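PDB 5BY3: BtGH115A, which probably hydrolyses glycosidic bonds as a family GH115 4-O-methyl-alpha-glucuronidase with specificity for decorated arabinogalactans. Local coordinates for residues 696-709 / 721-735. Sequence-based numbering, arbitrary orientation.
Sequences LLPNHPVHGDKLRF and IAYETKGRSEEWKEN
Phe709 and Ile721 form a hydrogen-bonded pair at the open end of an antiparallel beta hairpin, strands 708-713 and 719-722, in the C-terminal domain of this GH115 enzyme. The evidence is a reciprocal backbone pair, Phe709 N to Ile721 O at 2.9 Å and Ile721 N to Phe709 O at 2.8 Å; beyond it Tyr723 N bonds Leu707 O at 3.0 Å. Ile721 also lays CB over one face of the Phe709 ring, 4.1 Å from its centroid. Where the chains leave the sheet, the Tyr723 ring packs between Leu696, ending strand 689-696, and Leu707, just before strand 708-713. With chi1 at 67°, its CG lies between the backbone N and carbonyl carbon, and CH-pi contacts clamp the ring on opposite faces: Leu696 CD1 stands 4.1 Å from its centroid, only 8° off the normal, and Leu707 CB 4.2 Å away. The Tyr723 hydroxyl shares a water with Leu697 O, the water donating to that carbonyl. Replacing Tyr723 with alanine would probably open a gap between Leu696 and Leu707 and leave this water without its phenolic partner. Toward the surface, Lys706 NZ forms a salt bridge with Glu724 OE2 whose hydrogen bond, at 3.2 Å, is weak, while Lys726 NZ donates to a lone pair of Asp705 O at 3.0 Å. Farther along, the rings of His700 and Trp732 meet rim to rim, planes at 22°, and both donate to Asp368 of the TIM-barrel part. The chemistry thus grades from an apolar clamp, through lysine contacts, to a shared carboxylate tying the His700 loop and helix 730-738 to the barrel.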
ATOM      1  N   LEU A 696      -7.360  13.312  17.009  1.00 43.01           N
ATOM      2  CA  LEU A 696      -7.889  12.010  16.654  1.00 37.18           C
ATOM      3  C   LEU A 696      -7.334  11.588  15.311  1.00 37.42           C
ATOM      4  O   LEU A 696      -6.836  12.407  14.541  1.00 40.79           O
ATOM      5  CB  LEU A 696      -9.422  12.010  16.599  1.00 37.81           C
ATOM      6  CG  LEU A 696     -10.205  12.584  17.777  1.00 42.37           C
ATOM      7  CD1 LEU A 696     -10.784  13.946  17.384  1.00 40.11           C
ATOM      8  CD2 LEU A 696     -11.293  11.589  18.147  1.00 42.49           C
ATOM      9  N   LEU A 697      -7.418  10.293  15.034  1.00 39.43           N
ATOM     10  CA  LEU A 697      -7.044   9.783  13.724  1.00 41.96           C
ATOM     11  C   LEU A 697      -8.066  10.368  12.759  1.00 41.16           C
ATOM     12  O   LEU A 697      -9.278  10.245  13.031  1.00 43.95           O
ATOM     13  CB  LEU A 697      -7.083   8.248  13.701  1.00 39.00           C
ATOM     14  CG  LEU A 697      -6.450   7.565  12.483  1.00 38.51           C
ATOM     15  CD1 LEU A 697      -4.948   7.794  12.466  1.00 30.88           C
ATOM     16  CD2 LEU A 697      -6.810   6.070  12.425  1.00 33.31           C
ATOM     17  N   PRO A 698      -7.600  11.037  11.670  1.00 36.46           N
ATOM     18  CA  PRO A 698      -8.552  11.598  10.711  1.00 32.52           C
ATOM     19  C   PRO A 698      -9.164  10.511   9.788  1.00 35.88           C
ATOM     20  O   PRO A 698      -9.293  10.713   8.573  1.00 35.03           O
ATOM     21  CB  PRO A 698      -7.700  12.568   9.914  1.00 34.30           C
ATOM     22  CG  PRO A 698      -6.342  11.897   9.864  1.00 36.62           C
ATOM     23  CD  PRO A 698      -6.215  11.101  11.151  1.00 36.78           C
ATOM     24  N   ASN A 699      -9.598   9.383  10.356  1.00 35.51           N
ATOM     25  CA  ASN A 699     -10.221   8.375   9.512  1.00 38.54           C
ATOM     26  C   ASN A 699     -11.694   8.777   9.165  1.00 42.71           C
ATOM     27  O   ASN A 699     -12.191   9.849   9.616  1.00 35.84           O
ATOM     28  CB  ASN A 699     -10.096   6.987  10.128  1.00 35.44           C
ATOM     29  CG  ASN A 699     -10.931   6.835  11.367  1.00 40.37           C
ATOM     30  OD1 ASN A 699     -12.097   6.504  11.276  1.00 44.82           O
ATOM     31  ND2 ASN A 699     -10.354   7.099  12.524  1.00 37.28           N
ATOM     32  N   HIS A 700     -12.355   7.938   8.355  1.00 41.58           N
ATOM     33  CA  HIS A 700     -13.694   8.222   7.833  1.00 42.18           C
ATOM     34  C   HIS A 700     -14.721   7.287   8.508  1.00 47.27           C
ATOM     35  O   HIS A 700     -14.357   6.167   8.928  1.00 43.79           O
ATOM     36  CB  HIS A 700     -13.719   8.034   6.305  1.00 39.91           C
ATOM     37  CG  HIS A 700     -12.819   8.972   5.546  1.00 37.37           C
ATOM     38  ND1 HIS A 700     -13.099  10.312   5.388  1.00 35.08           N
ATOM     39  CD2 HIS A 700     -11.666   8.752   4.864  1.00 34.05           C
ATOM     40  CE1 HIS A 700     -12.152  10.885   4.670  1.00 31.38           C
ATOM     41  NE2 HIS A 700     -11.263   9.964   4.351  1.00 31.10           N
ATOM     42  N   PRO A 701     -16.012   7.714   8.592  1.00 49.82           N
ATOM     43  CA  PRO A 701     -17.064   6.898   9.284  1.00 50.79           C
ATOM     44  C   PRO A 701     -17.103   5.428   8.863  1.00 45.48           C
ATOM     45  O   PRO A 701     -16.907   5.115   7.680  1.00 46.37           O
ATOM     46  CB  PRO A 701     -18.384   7.597   8.886  1.00 49.80           C
ATOM     47  CG  PRO A 701     -17.982   9.003   8.554  1.00 53.88           C
ATOM     48  CD  PRO A 701     -16.596   8.914   7.946  1.00 54.36           C
ATOM     49  N   VAL A 702     -17.310   4.524   9.809  1.00 46.57           N
ATOM     50  CA  VAL A 702     -17.343   3.086   9.465  1.00 51.09           C
ATOM     51  C   VAL A 702     -18.740   2.645   9.072  1.00 54.71           C
ATOM     52  O   VAL A 702     -18.908   1.763   8.228  1.00 57.57           O
ATOM     53  CB  VAL A 702     -16.803   2.191  10.591  1.00 52.80           C
ATOM     54  CG1 VAL A 702     -16.684   0.745  10.107  1.00 52.07           C
ATOM     55  CG2 VAL A 702     -15.460   2.724  11.102  1.00 45.23           C
ATOM     56  N   HIS A 703     -19.737   3.245   9.717  1.00 62.97           N
ATOM     57  CA  HIS A 703     -21.140   3.073   9.339  1.00 69.20           C
ATOM     58  C   HIS A 703     -21.884   4.357   9.583  1.00 64.69           C
ATOM     59  O   HIS A 703     -21.802   4.975  10.664  1.00 60.37           O
ATOM     60  CB  HIS A 703     -21.815   1.945  10.111  1.00 73.64           C
ATOM     61  CG  HIS A 703     -21.259   0.599   9.797  1.00 79.46           C
ATOM     62  ND1 HIS A 703     -20.684  -0.203  10.757  1.00 76.56           N
ATOM     63  CD2 HIS A 703     -21.165  -0.078   8.627  1.00 84.91           C
ATOM     64  CE1 HIS A 703     -20.280  -1.328  10.196  1.00 80.87           C
ATOM     65  NE2 HIS A 703     -20.550  -1.272   8.903  1.00 83.44           N
ATOM     66  N   GLY A 704     -22.622   4.736   8.557  1.00 58.21           N
ATOM     67  CA  GLY A 704     -23.283   5.997   8.551  1.00 58.78           C
ATOM     68  C   GLY A 704     -22.295   6.963   8.002  1.00 62.18           C
ATOM     69  O   GLY A 704     -21.356   6.583   7.287  1.00 71.49           O
ATOM     70  N   ASP A 705     -22.503   8.215   8.376  1.00 65.16           N
ATOM     71  CA  ASP A 705     -21.827   9.368   7.798  1.00 55.60           C
ATOM     72  C   ASP A 705     -21.320  10.203   8.968  1.00 50.95           C
ATOM     73  O   ASP A 705     -20.990  11.368   8.811  1.00 48.54           O
ATOM     74  CB  ASP A 705     -22.831  10.155   6.933  1.00 62.52           C
ATOM     75  CG  ASP A 705     -23.722   9.235   6.057  1.00 81.14           C
ATOM     76  OD1 ASP A 705     -23.164   8.418   5.264  1.00 74.64           O
ATOM     77  OD2 ASP A 705     -24.979   9.327   6.170  1.00 84.42           O
ATOM     78  N   LYS A 706     -21.233   9.619  10.159  1.00 55.66           N
ATOM     79  CA  LYS A 706     -21.082  10.502  11.305  1.00 61.56           C
ATOM     80  C   LYS A 706     -19.780  10.758  12.054  1.00 59.24           C
ATOM     81  O   LYS A 706     -19.401  11.907  12.109  1.00 67.98           O
ATOM     82  CB  LYS A 706     -22.325  10.491  12.193  1.00 67.47           C
ATOM     83  CG  LYS A 706     -23.401  11.446  11.678  1.00 67.93           C
ATOM     84  CD  LYS A 706     -23.190  12.876  12.193  1.00 69.09           C
ATOM     85  CE  LYS A 706     -22.536  13.816  11.185  1.00 70.60           C
ATOM     86  NZ  LYS A 706     -22.437  15.216  11.699  1.00 62.24           N
ATOM     87  N   LEU A 707     -19.100   9.775  12.635  1.00 52.26           N
ATOM     88  CA  LEU A 707     -17.939  10.081  13.585  1.00 52.37           C
ATOM     89  C   LEU A 707     -18.033  11.252  14.584  1.00 54.76           C
ATOM     90  O   LEU A 707     -17.549  12.375  14.308  1.00 60.78           O
ATOM     91  CB  LEU A 707     -16.589  10.233  12.869  1.00 48.52           C
ATOM     92  CG  LEU A 707     -15.897   9.013  12.252  1.00 49.75           C
ATOM     93  CD1 LEU A 707     -14.612   9.484  11.557  1.00 45.55           C
ATOM     94  CD2 LEU A 707     -15.650   7.915  13.277  1.00 39.95           C
ATOM     95  N   ARG A 708     -18.588  10.988  15.764  1.00 50.98           N
ATOM     96  CA  ARG A 708     -18.588  12.011  16.818  1.00 56.17           C
ATOM     97  C   ARG A 708     -18.318  11.541  18.260  1.00 53.75           C
ATOM     98  O   ARG A 708     -18.330  10.353  18.561  1.00 53.53           O
ATOM     99  CB  ARG A 708     -19.853  12.881  16.718  1.00 65.08           C
ATOM    100  CG  ARG A 708     -21.158  12.163  16.931  1.00 69.36           C
ATOM    101  CD  ARG A 708     -22.177  12.576  15.896  1.00 65.15           C
ATOM    102  NE  ARG A 708     -22.848  11.354  15.501  1.00 71.06           N
ATOM    103  CZ  ARG A 708     -24.064  10.974  15.872  1.00 74.35           C
ATOM    104  NH1 ARG A 708     -24.824  11.759  16.636  1.00 69.56           N
ATOM    105  NH2 ARG A 708     -24.524   9.804  15.433  1.00 72.28           N
ATOM    106  N   PHE A 709     -18.029  12.498  19.129  1.00 53.38           N
ATOM    107  CA  PHE A 709     -17.760  12.234  20.536  1.00 53.56           C
ATOM    108  C   PHE A 709     -18.451  13.266  21.419  1.00 53.60           C
ATOM    109  O   PHE A 709     -19.018  14.219  20.916  1.00 55.30           O
ATOM    110  CB  PHE A 709     -16.239  12.145  20.836  1.00 52.99           C
ATOM    111  CG  PHE A 709     -15.448  13.390  20.502  1.00 47.92           C
ATOM    112  CD1 PHE A 709     -14.882  13.558  19.230  1.00 47.17           C
ATOM    113  CD2 PHE A 709     -15.226  14.377  21.472  1.00 51.63           C
ATOM    114  CE1 PHE A 709     -14.134  14.702  18.925  1.00 48.86           C
ATOM    115  CE2 PHE A 709     -14.469  15.521  21.178  1.00 51.02           C
ATOM    116  CZ  PHE A 709     -13.920  15.684  19.902  1.00 47.95           C
ATOM    117  N   ILE A 721     -19.608  16.641  19.595  1.00 55.35           N
ATOM    118  CA  ILE A 721     -18.605  17.138  18.643  1.00 50.32           C
ATOM    119  C   ILE A 721     -18.298  16.123  17.533  1.00 50.04           C
ATOM    120  O   ILE A 721     -17.848  15.026  17.825  1.00 50.52           O
ATOM    121  CB  ILE A 721     -17.299  17.542  19.342  1.00 50.81           C
ATOM    122  CG1 ILE A 721     -17.550  18.668  20.366  1.00 51.54           C
ATOM    123  CG2 ILE A 721     -16.289  17.994  18.298  1.00 44.51           C
ATOM    124  CD1 ILE A 721     -16.303  19.136  21.099  1.00 55.30           C
ATOM    125  N   ALA A 722     -18.548  16.530  16.281  1.00 45.77           N
ATOM    126  CA  ALA A 722     -18.361  15.746  15.069  1.00 42.37           C
ATOM    127  C   ALA A 722     -17.021  16.105  14.389  1.00 42.54           C
ATOM    128  O   ALA A 722     -16.588  17.261  14.440  1.00 38.99           O
ATOM    129  CB  ALA A 722     -19.503  16.043  14.119  1.00 39.73           C
ATOM    130  N   TYR A 723     -16.391  15.135  13.722  1.00 39.50           N
ATOM    131  CA  TYR A 723     -15.087  15.393  13.081  1.00 44.33           C
ATOM    132  C   TYR A 723     -14.882  14.625  11.797  1.00 47.53           C
ATOM    133  O   TYR A 723     -13.778  14.643  11.245  1.00 56.97           O
ATOM    134  CB  TYR A 723     -13.885  15.172  14.042  1.00 43.62           C
ATOM    135  CG  TYR A 723     -13.688  13.737  14.455  1.00 40.12           C
ATOM    136  CD1 TYR A 723     -14.422  13.183  15.514  1.00 38.86           C
ATOM    137  CD2 TYR A 723     -12.783  12.909  13.773  1.00 40.99           C
ATOM    138  CE1 TYR A 723     -14.261  11.849  15.875  1.00 41.55           C
ATOM    139  CE2 TYR A 723     -12.622  11.570  14.120  1.00 40.78           C
ATOM    140  CZ  TYR A 723     -13.357  11.053  15.178  1.00 41.80           C
ATOM    141  OH  TYR A 723     -13.182   9.747  15.527  1.00 46.64           O
ATOM    142  N   GLU A 724     -15.935  13.964  11.308  1.00 48.13           N
ATOM    143  CA  GLU A 724     -15.907  13.394   9.962  1.00 48.22           C
ATOM    144  C   GLU A 724     -15.784  14.600   9.021  1.00 49.02           C
ATOM    145  O   GLU A 724     -16.149  15.702   9.402  1.00 42.94           O
ATOM    146  CB  GLU A 724     -17.149  12.512   9.667  1.00 48.48           C
ATOM    147  CG  GLU A 724     -18.423  13.216   9.161  1.00 48.52           C
ATOM    148  CD  GLU A 724     -19.099  14.182  10.150  1.00 58.82           C
ATOM    149  OE1 GLU A 724     -18.805  14.161  11.357  1.00 53.59           O
ATOM    150  OE2 GLU A 724     -19.957  14.993   9.713  1.00 68.13           O
ATOM    151  N   THR A 725     -15.185  14.385   7.851  1.00 48.35           N
ATOM    152  CA  THR A 725     -15.147  15.366   6.787  1.00 43.08           C
ATOM    153  C   THR A 725     -15.902  14.778   5.584  1.00 47.62           C
ATOM    154  O   THR A 725     -16.147  13.531   5.516  1.00 38.69           O
ATOM    155  CB  THR A 725     -13.690  15.677   6.329  1.00 39.59           C
ATOM    156  OG1 THR A 725     -13.071  14.469   5.899  1.00 41.95           O
ATOM    157  CG2 THR A 725     -12.868  16.270   7.403  1.00 35.08           C
ATOM    158  N   LYS A 726     -16.200  15.665   4.619  1.00 49.16           N
ATOM    159  CA  LYS A 726     -16.942  15.329   3.397  1.00 55.84           C
ATOM    160  C   LYS A 726     -16.130  15.774   2.206  1.00 52.08           C
ATOM    161  O   LYS A 726     -15.613  16.890   2.193  1.00 56.84           O
ATOM    162  CB  LYS A 726     -18.323  16.041   3.347  1.00 65.57           C
ATOM    163  CG  LYS A 726     -19.323  15.727   4.475  1.00 72.82           C
ATOM    164  CD  LYS A 726     -19.811  14.274   4.453  1.00 77.99           C
ATOM    165  CE  LYS A 726     -20.661  13.950   5.675  1.00 82.31           C
ATOM    166  NZ  LYS A 726     -20.393  12.558   6.130  1.00 70.41           N
ATOM    167  N   GLY A 727     -16.030  14.913   1.199  1.00 45.74           N
ATOM    168  CA  GLY A 727     -15.231  15.199   0.038  1.00 42.40           C
ATOM    169  C   GLY A 727     -13.812  15.657   0.365  1.00 47.16           C
ATOM    170  O   GLY A 727     -13.206  15.269   1.392  1.00 52.07           O
ATOM    171  N   ARG A 728     -13.265  16.453  -0.535  1.00 39.79           N
ATOM    172  CA  ARG A 728     -11.919  16.962  -0.387  1.00 37.55           C
ATOM    173  C   ARG A 728     -11.949  18.459  -0.015  1.00 38.01           C
ATOM    174  O   ARG A 728     -11.500  19.309  -0.783  1.00 41.05           O
ATOM    175  CB  ARG A 728     -11.128  16.703  -1.666  1.00 39.33           C
ATOM    176  CG  ARG A 728     -11.368  15.314  -2.273  1.00 42.12           C
ATOM    177  CD  ARG A 728     -10.182  14.713  -2.997  1.00 39.78           C
ATOM    178  NE  ARG A 728      -9.799  15.463  -4.207  1.00 50.45           N
ATOM    179  CZ  ARG A 728     -10.386  15.349  -5.391  1.00 51.97           C
ATOM    180  NH1 ARG A 728     -11.428  14.538  -5.551  1.00 70.37           N
ATOM    181  NH2 ARG A 728      -9.973  16.057  -6.415  1.00 49.85           N
ATOM    182  N   SER A 729     -12.465  18.734   1.177  1.00 33.30           N
ATOM    183  CA  SER A 729     -12.611  20.066   1.740  1.00 38.68           C
ATOM    184  C   SER A 729     -11.313  20.594   2.323  1.00 39.47           C
ATOM    185  O   SER A 729     -10.333  19.875   2.419  1.00 40.21           O
ATOM    186  CB  SER A 729     -13.612  19.989   2.894  1.00 42.47           C
ATOM    187  OG  SER A 729     -13.201  19.001   3.827  1.00 44.59           O
ATOM    188  N   GLU A 730     -11.332  21.845   2.736  1.00 39.89           N
ATOM    189  CA  GLU A 730     -10.192  22.475   3.400  1.00 45.58           C
ATOM    190  C   GLU A 730      -9.733  21.689   4.666  1.00 49.03           C
ATOM    191  O   GLU A 730      -8.529  21.418   4.822  1.00 47.11           O
ATOM    192  CB  GLU A 730     -10.548  23.935   3.736  1.00 48.84           C
ATOM    193  CG  GLU A 730      -9.402  24.794   4.257  1.00 58.71           C
ATOM    194  CD  GLU A 730      -8.231  24.849   3.291  1.00 60.53           C
ATOM    195  OE1 GLU A 730      -8.461  24.850   2.053  1.00 55.70           O
ATOM    196  OE2 GLU A 730      -7.080  24.874   3.779  1.00 62.12           O
ATOM    197  N   GLU A 731     -10.685  21.298   5.528  1.00 43.01           N
ATOM    198  CA  GLU A 731     -10.396  20.499   6.710  1.00 39.46           C
ATOM    199  C   GLU A 731      -9.820  19.114   6.411  1.00 41.90           C
ATOM    200  O   GLU A 731      -8.887  18.671   7.089  1.00 40.53           O
ATOM    201  CB  GLU A 731     -11.616  20.344   7.607  1.00 40.95           C
ATOM    202  CG  GLU A 731     -11.287  19.855   8.997  1.00 34.28           C
ATOM    203  CD  GLU A 731     -12.495  19.861   9.897  1.00 42.71           C
ATOM    204  OE1 GLU A 731     -13.376  18.953   9.811  1.00 40.55           O
ATOM    205  OE2 GLU A 731     -12.543  20.786  10.726  1.00 46.46           O
ATOM    206  N   TRP A 732     -10.381  18.434   5.419  1.00 39.74           N
ATOM    207  CA  TRP A 732      -9.856  17.161   4.997  1.00 37.22           C
ATOM    208  C   TRP A 732      -8.394  17.316   4.498  1.00 39.19           C
ATOM    209  O   TRP A 732      -7.578  16.412   4.673  1.00 39.82           O
ATOM    210  CB  TRP A 732     -10.763  16.493   3.952  1.00 35.97           C
ATOM    211  CG  TRP A 732     -10.139  15.234   3.377  1.00 38.10           C
ATOM    212  CD1 TRP A 732     -10.209  13.953   3.883  1.00 34.51           C
ATOM    213  CD2 TRP A 732      -9.267  15.162   2.237  1.00 38.67           C
ATOM    214  NE1 TRP A 732      -9.460  13.082   3.092  1.00 34.66           N
ATOM    215  CE2 TRP A 732      -8.877  13.799   2.081  1.00 37.17           C
ATOM    216  CE3 TRP A 732      -8.804  16.108   1.312  1.00 38.84           C
ATOM    217  CZ2 TRP A 732      -8.065  13.370   1.026  1.00 34.67           C
ATOM    218  CZ3 TRP A 732      -7.958  15.669   0.289  1.00 36.12           C
ATOM    219  CH2 TRP A 732      -7.603  14.319   0.165  1.00 31.07           C
ATOM    220  N   LYS A 733      -8.070  18.463   3.919  1.00 40.37           N
ATOM    221  CA  LYS A 733      -6.745  18.671   3.330  1.00 40.58           C
ATOM    222  C   LYS A 733      -5.757  18.799   4.474  1.00 38.45           C
ATOM    223  O   LYS A 733      -4.720  18.174   4.465  1.00 39.64           O
ATOM    224  CB  LYS A 733      -6.715  19.926   2.435  1.00 40.22           C
ATOM    225  CG  LYS A 733      -7.237  19.681   1.021  1.00 40.07           C
ATOM    226  CD  LYS A 733      -7.378  20.989   0.264  1.00 37.23           C
ATOM    227  CE  LYS A 733      -7.976  20.790  -1.132  1.00 32.77           C
ATOM    228  NZ  LYS A 733      -8.210  22.119  -1.784  1.00 31.33           N
ATOM    229  N   GLU A 734      -6.123  19.620   5.446  1.00 40.06           N
ATOM    230  CA  GLU A 734      -5.428  19.787   6.700  1.00 40.82           C
ATOM    231  C   GLU A 734      -5.263  18.434   7.376  1.00 39.66           C
ATOM    232  O   GLU A 734      -4.155  18.094   7.795  1.00 38.23           O
ATOM    233  CB  GLU A 734      -6.234  20.739   7.601  1.00 46.17           C
ATOM    234  CG  GLU A 734      -5.684  22.144   7.779  1.00 56.88           C
ATOM    235  CD  GLU A 734      -4.949  22.662   6.554  1.00 71.01           C
ATOM    236  OE1 GLU A 734      -5.622  22.930   5.543  1.00 91.30           O
ATOM    237  OE2 GLU A 734      -3.703  22.804   6.595  1.00 68.99           O
ATOM    238  N   ASN A 735      -6.362  17.677   7.468  1.00 36.31           N
ATOM    239  CA  ASN A 735      -6.385  16.414   8.181  1.00 32.79           C
ATOM    240  C   ASN A 735      -5.294  15.484   7.630  1.00 33.86           C
ATOM    241  O   ASN A 735      -4.468  15.035   8.374  1.00 40.47           O
ATOM    242  CB  ASN A 735      -7.766  15.731   8.073  1.00 31.92           C
ATOM    243  CG  ASN A 735      -8.809  16.258   9.099  1.00 32.01           C
ATOM    244  OD1 ASN A 735      -8.579  17.225   9.861  1.00 30.85           O
ATOM    245  ND2 ASN A 735      -9.978  15.596   9.114  1.00 27.16           N
TER
HETATM  246  O   HOH W   1     -10.736   8.668  14.543  1.00 40.59           O
HETATM  247  O   HOH W   2     -10.768  13.537   7.433  1.00 27.30           O